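Local coordinates for fibronectin type III domain-containing protein (Simiduia agarivorans, PDB 6P2K), which probably hydrolyses xyloglucan, as a glycoside hydrolase family 74 enzyme built on seven-bladed beta-propellers, and binds zinc ions, at residues Asp123-Ile128 with Ser161-Val166; Pro232-Asn237 with Gly284-Arg289. All coordinates share one frame; numbering follows the deposited sequence.

Contact 1 of 2, residues Asp123-Ile128 with Ser161-Val166; sequences DDDDFI and STDRNV. With ZN (zinc ion), chain Q.
Ile128 and Arg164 meet on the buried side of this contact. The methyl CD1 of Ile128 approaches the guanidinium of Arg164 obliquely, with NH2 4.5 Å away. That NH2 has its polar partners elsewhere: it forms a salt bridge with Glu133 and a hydrogen bond to the carbonyl of Thr134. The isoleucine therefore only packs beside a charge already paired. Nearby, the buried side-chain amide of Asn165 is held just before residues 123-128: OD1 accepts from Trp121 N, and ND2 donates to Arg122 O.

The other side is looser and partly open to solvent. Here OD1 of Asp125 stands 4.1 Å from OD2 of Asp163, with the carboxylate planes 62° apart. The like charges lie close without touching. Asp125 OD1 also accepts from Trp121 NE1. In Asp163 it is OD1, not the OD2 nearest Asp125, that accepts from Asn184 ND2. The fold is a beta-propeller. Residues 123-128 lie in the loop between the second and third strands of a blade, and residues 161-166 lead from the last strand of that blade to the first of the next.

In Asp163, CG is anti to the backbone N (chi1 -175°). OD1 then receives the amide N of Asn165 at 2.9 Å with a fairly straight N-H line (162°), which makes an Asx turn. An alanine here removes the acceptor of Asn165 N and Asn184 ND2, and the turn before strand 166-171 would probably be less firmly fixed.

Away from the interface, Asp124 OD1 binds zinc at 2.0 Å. Three waters and OE1 of Gln16 are the other ligands. Asp124 OD2 is held by a salt bridge to Arg59.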
ATOM      1  N   ASP B 123     -27.301  37.470  29.062  1.00 35.33           N
ATOM      2  CA  ASP B 123     -26.484  36.706  29.994  1.00 39.05           C
ATOM      3  C   ASP B 123     -25.070  37.258  30.123  1.00 41.91           C
ATOM      4  O   ASP B 123     -24.215  36.606  30.729  1.00 43.65           O
ATOM      5  CB  ASP B 123     -26.430  35.242  29.555  1.00 37.78           C
ATOM      6  CG  ASP B 123     -26.015  35.085  28.099  1.00 40.15           C
ATOM      7  OD1 ASP B 123     -26.382  35.955  27.277  1.00 41.64           O
ATOM      8  OD2 ASP B 123     -25.321  34.098  27.776  1.00 39.13           O
ATOM      9  N   ASP B 124     -24.803  38.440  29.570  1.00 43.21           N
ATOM     10  CA  ASP B 124     -23.461  39.010  29.597  1.00 48.84           C
ATOM     11  C   ASP B 124     -23.179  39.685  30.933  1.00 47.61           C
ATOM     12  O   ASP B 124     -22.787  40.856  30.971  1.00 43.13           O
ATOM     13  CB  ASP B 124     -23.282  40.013  28.455  1.00 58.65           C
ATOM     14  CG  ASP B 124     -22.539  39.427  27.270  1.00 68.69           C
ATOM     15  OD1 ASP B 124     -22.302  38.198  27.244  1.00 79.72           O
ATOM     16  OD2 ASP B 124     -22.187  40.203  26.358  1.00 72.93           O
ATOM     17  N   ASP B 125     -23.366  38.956  32.037  1.00 45.49           N
ATOM     18  CA  ASP B 125     -23.167  39.551  33.353  1.00 47.29           C
ATOM     19  C   ASP B 125     -21.712  39.939  33.581  1.00 47.99           C
ATOM     20  O   ASP B 125     -21.431  40.863  34.355  1.00 48.97           O
ATOM     21  CB  ASP B 125     -23.641  38.589  34.444  1.00 49.00           C
ATOM     22  CG  ASP B 125     -25.154  38.570  34.587  1.00 50.99           C
ATOM     23  OD1 ASP B 125     -25.707  39.509  35.201  1.00 53.35           O
ATOM     24  OD2 ASP B 125     -25.791  37.620  34.081  1.00 51.13           O
ATOM     25  N   ASP B 126     -20.776  39.264  32.918  1.00 46.32           N
ATOM     26  CA  ASP B 126     -19.365  39.591  33.067  1.00 50.83           C
ATOM     27  C   ASP B 126     -18.950  40.818  32.264  1.00 47.79           C
ATOM     28  O   ASP B 126     -17.782  41.212  32.326  1.00 49.37           O
ATOM     29  CB  ASP B 126     -18.499  38.389  32.673  1.00 57.94           C
ATOM     30  CG  ASP B 126     -18.841  37.841  31.298  1.00 66.70           C
ATOM     31  OD1 ASP B 126     -19.973  38.076  30.818  1.00 69.30           O
ATOM     32  OD2 ASP B 126     -17.974  37.170  30.696  1.00 68.52           O
ATOM     33  N   PHE B 127     -19.873  41.437  31.526  1.00 46.24           N
ATOM     34  CA  PHE B 127     -19.571  42.621  30.738  1.00 46.19           C
ATOM     35  C   PHE B 127     -20.334  43.866  31.172  1.00 43.06           C
ATOM     36  O   PHE B 127     -20.020  44.957  30.685  1.00 41.44           O
ATOM     37  CB  PHE B 127     -19.864  42.372  29.248  1.00 45.67           C
ATOM     38  CG  PHE B 127     -18.816  41.554  28.544  1.00 48.48           C
ATOM     39  CD1 PHE B 127     -18.884  40.170  28.539  1.00 47.27           C
ATOM     40  CD2 PHE B 127     -17.769  42.171  27.874  1.00 49.95           C
ATOM     41  CE1 PHE B 127     -17.924  39.416  27.888  1.00 47.20           C
ATOM     42  CE2 PHE B 127     -16.806  41.422  27.220  1.00 49.90           C
ATOM     43  CZ  PHE B 127     -16.884  40.042  27.227  1.00 48.23           C
ATOM     44  N   ILE B 128     -21.322  43.743  32.063  1.00 43.33           N
ATOM     45  CA  ILE B 128     -22.147  44.891  32.425  1.00 46.36           C
ATOM     46  C   ILE B 128     -21.331  45.986  33.101  1.00 48.02           C
ATOM     47  O   ILE B 128     -21.755  47.147  33.127  1.00 51.27           O
ATOM     48  CB  ILE B 128     -23.329  44.436  33.313  1.00 47.48           C
ATOM     49  CG1 ILE B 128     -24.371  45.550  33.460  1.00 47.22           C
ATOM     50  CG2 ILE B 128     -22.835  43.998  34.682  1.00 47.09           C
ATOM     51  CD1 ILE B 128     -24.749  46.223  32.155  1.00 45.97           C
ATOM     52  N   SER B 161     -30.168  47.401  45.821  1.00 85.17           N
ATOM     53  CA  SER B 161     -29.447  46.207  46.236  1.00 84.17           C
ATOM     54  C   SER B 161     -29.612  45.051  45.259  1.00 77.44           C
ATOM     55  O   SER B 161     -28.915  44.038  45.394  1.00 75.87           O
ATOM     56  CB  SER B 161     -29.929  45.772  47.626  1.00 88.33           C
ATOM     57  OG  SER B 161     -31.256  45.256  47.587  1.00 90.57           O
ATOM     58  N   THR B 162     -30.518  45.179  44.292  1.00 73.83           N
ATOM     59  CA  THR B 162     -31.060  44.052  43.544  1.00 70.53           C
ATOM     60  C   THR B 162     -30.787  44.163  42.050  1.00 65.10           C
ATOM     61  O   THR B 162     -30.668  45.260  41.497  1.00 65.00           O
ATOM     62  CB  THR B 162     -32.563  43.942  43.757  1.00 73.53           C
ATOM     63  OG1 THR B 162     -33.162  45.200  43.429  1.00 78.01           O
ATOM     64  CG2 THR B 162     -32.881  43.565  45.205  1.00 76.96           C
ATOM     65  N   ASP B 163     -30.739  43.001  41.395  1.00 63.88           N
ATOM     66  CA  ASP B 163     -30.422  42.932  39.972  1.00 58.78           C
ATOM     67  C   ASP B 163     -31.600  43.421  39.138  1.00 55.27           C
ATOM     68  O   ASP B 163     -32.733  42.961  39.313  1.00 55.90           O
ATOM     69  CB  ASP B 163     -30.044  41.501  39.595  1.00 59.18           C
ATOM     70  CG  ASP B 163     -29.583  41.369  38.156  1.00 57.01           C
ATOM     71  OD1 ASP B 163     -30.395  41.609  37.239  1.00 54.80           O
ATOM     72  OD2 ASP B 163     -28.397  41.038  37.944  1.00 55.28           O
ATOM     73  N   ARG B 164     -31.318  44.336  38.208  1.00 56.64           N
ATOM     74  CA  ARG B 164     -32.338  45.069  37.470  1.00 57.33           C
ATOM     75  C   ARG B 164     -32.462  44.623  36.019  1.00 54.87           C
ATOM     76  O   ARG B 164     -33.178  45.266  35.247  1.00 50.37           O
ATOM     77  CB  ARG B 164     -32.035  46.566  37.525  1.00 58.73           C
ATOM     78  CG  ARG B 164     -30.853  46.951  36.662  1.00 53.35           C
ATOM     79  CD  ARG B 164     -30.112  48.171  37.173  1.00 55.31           C
ATOM     80  NE  ARG B 164     -28.770  48.238  36.600  1.00 57.28           N
ATOM     81  CZ  ARG B 164     -28.499  48.700  35.381  1.00 55.87           C
ATOM     82  NH1 ARG B 164     -29.481  49.140  34.604  1.00 56.48           N
ATOM     83  NH2 ARG B 164     -27.249  48.720  34.937  1.00 54.58           N
ATOM     84  N   ASN B 165     -31.791  43.538  35.636  1.00 52.41           N
ATOM     85  CA  ASN B 165     -31.791  43.085  34.249  1.00 47.98           C
ATOM     86  C   ASN B 165     -33.207  42.771  33.781  1.00 48.57           C
ATOM     87  O   ASN B 165     -33.904  41.955  34.391  1.00 52.45           O
ATOM     88  CB  ASN B 165     -30.896  41.852  34.116  1.00 47.27           C
ATOM     89  CG  ASN B 165     -30.552  41.523  32.677  1.00 46.17           C
ATOM     90  OD1 ASN B 165     -30.937  42.236  31.752  1.00 40.17           O
ATOM     91  ND2 ASN B 165     -29.819  40.433  32.482  1.00 44.43           N
ATOM     92  N   VAL B 166     -33.636  43.430  32.707  1.00 46.15           N
ATOM     93  CA  VAL B 166     -34.927  43.166  32.080  1.00 47.02           C
ATOM     94  C   VAL B 166     -34.694  42.293  30.857  1.00 46.44           C
ATOM     95  O   VAL B 166     -33.814  42.582  30.035  1.00 45.07           O
ATOM     96  CB  VAL B 166     -35.649  44.468  31.697  1.00 49.53           C
ATOM     97  CG1 VAL B 166     -36.945  44.155  30.963  1.00 50.19           C
ATOM     98  CG2 VAL B 166     -35.924  45.305  32.935  1.00 48.59           C
TER
HETATM   99 ZN    ZN Q 802     -22.351  36.612  25.972  0.76 69.04          ZN
HETATM  100  O   HOH W   1     -20.498  36.789  24.996  1.00 70.30           O
HETATM  101  O   HOH W   2     -21.861  35.172  27.423  1.00 68.17           O
HETATM  102  O   HOH W   3     -24.224  37.577  25.951  1.00 65.66           O

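Contact 2 of 2, residues Pro232-Asn237 with Gly284-Arg289; sequences PDLRYN and GAVKDR
Leu234 is the centre of this contact, and one methyl does most of the work. Its CD2 points at the fork of Val286, 3.6 Å from CG2 and 3.8 Å from CG1. The two side chains meet tip to tip. Val286 presents both methyls because CG2 is anti to its backbone N, while CG1 sits between N and the carbonyl carbon (chi1 52°).

Lys287 makes the second flank. Its CE lies 4.1 Å from the same CD2 of Leu234, so the aliphatic chain closes over the leucine from the exposed side. The chain is bent at chi2 and chi4, and NZ ends 4.3 Å from CG of Arg235. The backbone of Lys287 has positive phi (74°), and a weak bond joins Asp288 N to Val286 O, consistent with a classic gamma turn.

The segments belong to adjacent propeller blades. Residues 232-237 lie in the loop after strand 222-228. Residues 284-289 run from the end of strand 278-285 into the loop before strand 292-300. An Asx turn, Asp233 OD1 to Arg235 N at 3.1 Å, shapes the first loop. Arg264 bonds to the carbonyl of Leu234 and also touches Val286. Farther out, Tyr236 meets Tyr309 of a second subunit.

No hydrogen bond or salt bridge crosses between the segments. NZ of Lys287 is 5.3 Å from NH1 of Arg235. This repulsion is probably partly offset by Asp233, whose OD2 pairs with Arg235 NH2 at 3.1 Å from out of the guanidinium plane. Cohesion thus rests on a small apolar patch, with the lysine amine at its solvent edge.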
ATOM      1  N   PRO B 232     -26.382  34.662  41.292  1.00 95.75           N
ATOM      2  CA  PRO B 232     -25.754  35.505  40.265  1.00 93.79           C
ATOM      3  C   PRO B 232     -25.053  34.703  39.180  1.00 89.39           C
ATOM      4  O   PRO B 232     -25.291  34.921  37.987  1.00 86.59           O
ATOM      5  CB  PRO B 232     -24.747  36.348  41.065  1.00 97.15           C
ATOM      6  CG  PRO B 232     -25.026  36.060  42.526  1.00100.87           C
ATOM      7  CD  PRO B 232     -25.650  34.709  42.566  1.00 98.81           C
ATOM      8  N   ASP B 233     -24.186  33.777  39.586  1.00 80.82           N
ATOM      9  CA  ASP B 233     -23.371  33.022  38.644  1.00 72.14           C
ATOM     10  C   ASP B 233     -24.223  31.966  37.947  1.00 67.88           C
ATOM     11  O   ASP B 233     -24.779  31.074  38.599  1.00 68.00           O
ATOM     12  CB  ASP B 233     -22.189  32.378  39.363  1.00 72.24           C
ATOM     13  CG  ASP B 233     -21.072  31.982  38.414  1.00 69.34           C
ATOM     14  OD1 ASP B 233     -21.354  31.747  37.218  1.00 66.64           O
ATOM     15  OD2 ASP B 233     -19.908  31.912  38.862  1.00 69.51           O
ATOM     16  N   LEU B 234     -24.308  32.063  36.619  1.00 61.35           N
ATOM     17  CA  LEU B 234     -25.115  31.133  35.838  1.00 56.86           C
ATOM     18  C   LEU B 234     -24.545  29.722  35.835  1.00 53.65           C
ATOM     19  O   LEU B 234     -25.280  28.771  35.546  1.00 49.83           O
ATOM     20  CB  LEU B 234     -25.241  31.643  34.402  1.00 54.73           C
ATOM     21  CG  LEU B 234     -26.562  31.374  33.687  1.00 53.28           C
ATOM     22  CD1 LEU B 234     -27.664  32.263  34.244  1.00 54.63           C
ATOM     23  CD2 LEU B 234     -26.390  31.594  32.193  1.00 53.11           C
ATOM     24  N   ARG B 235     -23.257  29.562  36.144  1.00 54.72           N
ATOM     25  CA  ARG B 235     -22.646  28.239  36.127  1.00 56.21           C
ATOM     26  C   ARG B 235     -23.171  27.342  37.239  1.00 57.03           C
ATOM     27  O   ARG B 235     -23.056  26.116  37.136  1.00 59.92           O
ATOM     28  CB  ARG B 235     -21.126  28.376  36.221  1.00 62.18           C
ATOM     29  CG  ARG B 235     -20.556  29.337  35.187  1.00 70.15           C
ATOM     30  CD  ARG B 235     -19.047  29.227  35.064  1.00 77.02           C
ATOM     31  NE  ARG B 235     -18.353  30.045  36.055  1.00 83.72           N
ATOM     32  CZ  ARG B 235     -18.157  31.355  35.942  1.00 87.02           C
ATOM     33  NH1 ARG B 235     -18.608  32.010  34.879  1.00 84.67           N
ATOM     34  NH2 ARG B 235     -17.510  32.012  36.896  1.00 90.01           N
ATOM     35  N   TYR B 236     -23.751  27.919  38.292  1.00 56.07           N
ATOM     36  CA  TYR B 236     -24.310  27.148  39.397  1.00 61.69           C
ATOM     37  C   TYR B 236     -25.796  27.425  39.586  1.00 60.56           C
ATOM     38  O   TYR B 236     -26.353  27.132  40.647  1.00 67.33           O
ATOM     39  CB  TYR B 236     -23.524  27.428  40.679  1.00 66.24           C
ATOM     40  CG  TYR B 236     -22.035  27.340  40.451  1.00 69.89           C
ATOM     41  CD1 TYR B 236     -21.414  26.110  40.269  1.00 72.43           C
ATOM     42  CD2 TYR B 236     -21.254  28.485  40.379  1.00 70.61           C
ATOM     43  CE1 TYR B 236     -20.056  26.024  40.042  1.00 74.80           C
ATOM     44  CE2 TYR B 236     -19.895  28.409  40.153  1.00 73.62           C
ATOM     45  CZ  TYR B 236     -19.301  27.176  39.985  1.00 76.88           C
ATOM     46  OH  TYR B 236     -17.947  27.094  39.759  1.00 81.33           O
ATOM     47  N   ASN B 237     -26.442  27.990  38.569  1.00 54.65           N
ATOM     48  CA  ASN B 237     -27.889  28.197  38.536  1.00 52.19           C
ATOM     49  C   ASN B 237     -28.372  27.528  37.252  1.00 49.16           C
ATOM     50  O   ASN B 237     -28.322  28.129  36.176  1.00 47.18           O
ATOM     51  CB  ASN B 237     -28.237  29.683  38.576  1.00 50.38           C
ATOM     52  CG  ASN B 237     -29.698  29.936  38.891  1.00 50.37           C
ATOM     53  OD1 ASN B 237     -30.476  29.003  39.086  1.00 52.47           O
ATOM     54  ND2 ASN B 237     -30.078  31.207  38.944  1.00 45.32           N
ATOM     55  N   GLY B 284     -36.190  27.938  24.080  1.00 31.66           N
ATOM     56  CA  GLY B 284     -34.811  27.491  24.107  1.00 31.30           C
ATOM     57  C   GLY B 284     -34.191  27.736  25.470  1.00 30.45           C
ATOM     58  O   GLY B 284     -34.910  27.797  26.471  1.00 31.09           O
ATOM     59  N   ALA B 285     -32.870  27.896  25.530  1.00 30.35           N
ATOM     60  CA  ALA B 285     -32.204  28.084  26.812  1.00 33.25           C
ATOM     61  C   ALA B 285     -30.857  28.754  26.599  1.00 32.21           C
ATOM     62  O   ALA B 285     -30.324  28.788  25.486  1.00 26.34           O
ATOM     63  CB  ALA B 285     -32.010  26.755  27.548  1.00 26.65           C
ATOM     64  N   VAL B 286     -30.309  29.278  27.690  1.00 32.44           N
ATOM     65  CA  VAL B 286     -28.938  29.771  27.704  1.00 32.15           C
ATOM     66  C   VAL B 286     -28.028  28.633  28.144  1.00 31.80           C
ATOM     67  O   VAL B 286     -28.353  27.888  29.078  1.00 31.93           O
ATOM     68  CB  VAL B 286     -28.799  31.007  28.616  1.00 33.79           C
ATOM     69  CG1 VAL B 286     -29.368  30.740  30.004  1.00 32.56           C
ATOM     70  CG2 VAL B 286     -27.344  31.464  28.691  1.00 33.19           C
ATOM     71  N   LYS B 287     -26.912  28.471  27.426  1.00 31.36           N
ATOM     72  CA  LYS B 287     -25.865  27.482  27.688  1.00 34.69           C
ATOM     73  C   LYS B 287     -26.263  26.054  27.317  1.00 33.69           C
ATOM     74  O   LYS B 287     -25.537  25.391  26.567  1.00 31.19           O
ATOM     75  CB  LYS B 287     -25.418  27.528  29.154  1.00 35.54           C
ATOM     76  CG  LYS B 287     -24.527  28.712  29.496  1.00 45.39           C
ATOM     77  CD  LYS B 287     -23.465  28.332  30.522  1.00 52.57           C
ATOM     78  CE  LYS B 287     -22.952  29.557  31.268  1.00 59.67           C
ATOM     79  NZ  LYS B 287     -21.503  29.813  31.028  1.00 63.22           N
ATOM     80  N   ASP B 288     -27.395  25.568  27.825  1.00 31.57           N
ATOM     81  CA  ASP B 288     -27.735  24.154  27.696  1.00 31.14           C
ATOM     82  C   ASP B 288     -27.968  23.756  26.242  1.00 31.14           C
ATOM     83  O   ASP B 288     -28.583  24.496  25.467  1.00 30.68           O
ATOM     84  CB  ASP B 288     -28.978  23.835  28.524  1.00 38.87           C
ATOM     85  CG  ASP B 288     -28.722  23.923  30.014  1.00 46.29           C
ATOM     86  OD1 ASP B 288     -27.724  23.338  30.484  1.00 51.18           O
ATOM     87  OD2 ASP B 288     -29.516  24.579  30.715  1.00 51.02           O
ATOM     88  N   ARG B 289     -27.486  22.563  25.879  1.00 24.88           N
ATOM     89  CA  ARG B 289     -27.600  22.013  24.528  1.00 27.39           C
ATOM     90  C   ARG B 289     -28.650  20.906  24.524  1.00 31.16           C
ATOM     91  O   ARG B 289     -28.392  19.794  24.993  1.00 33.03           O
ATOM     92  CB  ARG B 289     -26.256  21.477  24.042  1.00 27.99           C
ATOM     93  CG  ARG B 289     -25.177  22.528  23.880  1.00 28.80           C
ATOM     94  CD  ARG B 289     -23.965  21.974  23.132  1.00 27.90           C
ATOM     95  NE  ARG B 289     -23.012  23.032  22.812  1.00 27.45           N
ATOM     96  CZ  ARG B 289     -23.117  23.840  21.760  1.00 28.80           C
ATOM     97  NH1 ARG B 289     -24.128  23.708  20.909  1.00 24.92           N
ATOM     98  NH2 ARG B 289     -22.206  24.782  21.558  1.00 27.05           N
TER

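Contact 1 closes along the chain before contact 2 opens, and their centres are 14 Å apart. Both lie on the same face of one propeller, the face reached by loops between second and third strands and by the links between blades. Contact 1 joins a loop of the blade 102-155 to the link into the blade 166-200. Contact 2 joins the next two blades, 210-254 and 265-314. The two contacts touch where Asp123 OD2 lies 3.4 Å from Val286 CG2. The Val286 side chain is also about 8 Å from the zinc. The loops of Asp124 and Val286 thus come together near this metal site, which Gln16 completes from the start of the chain.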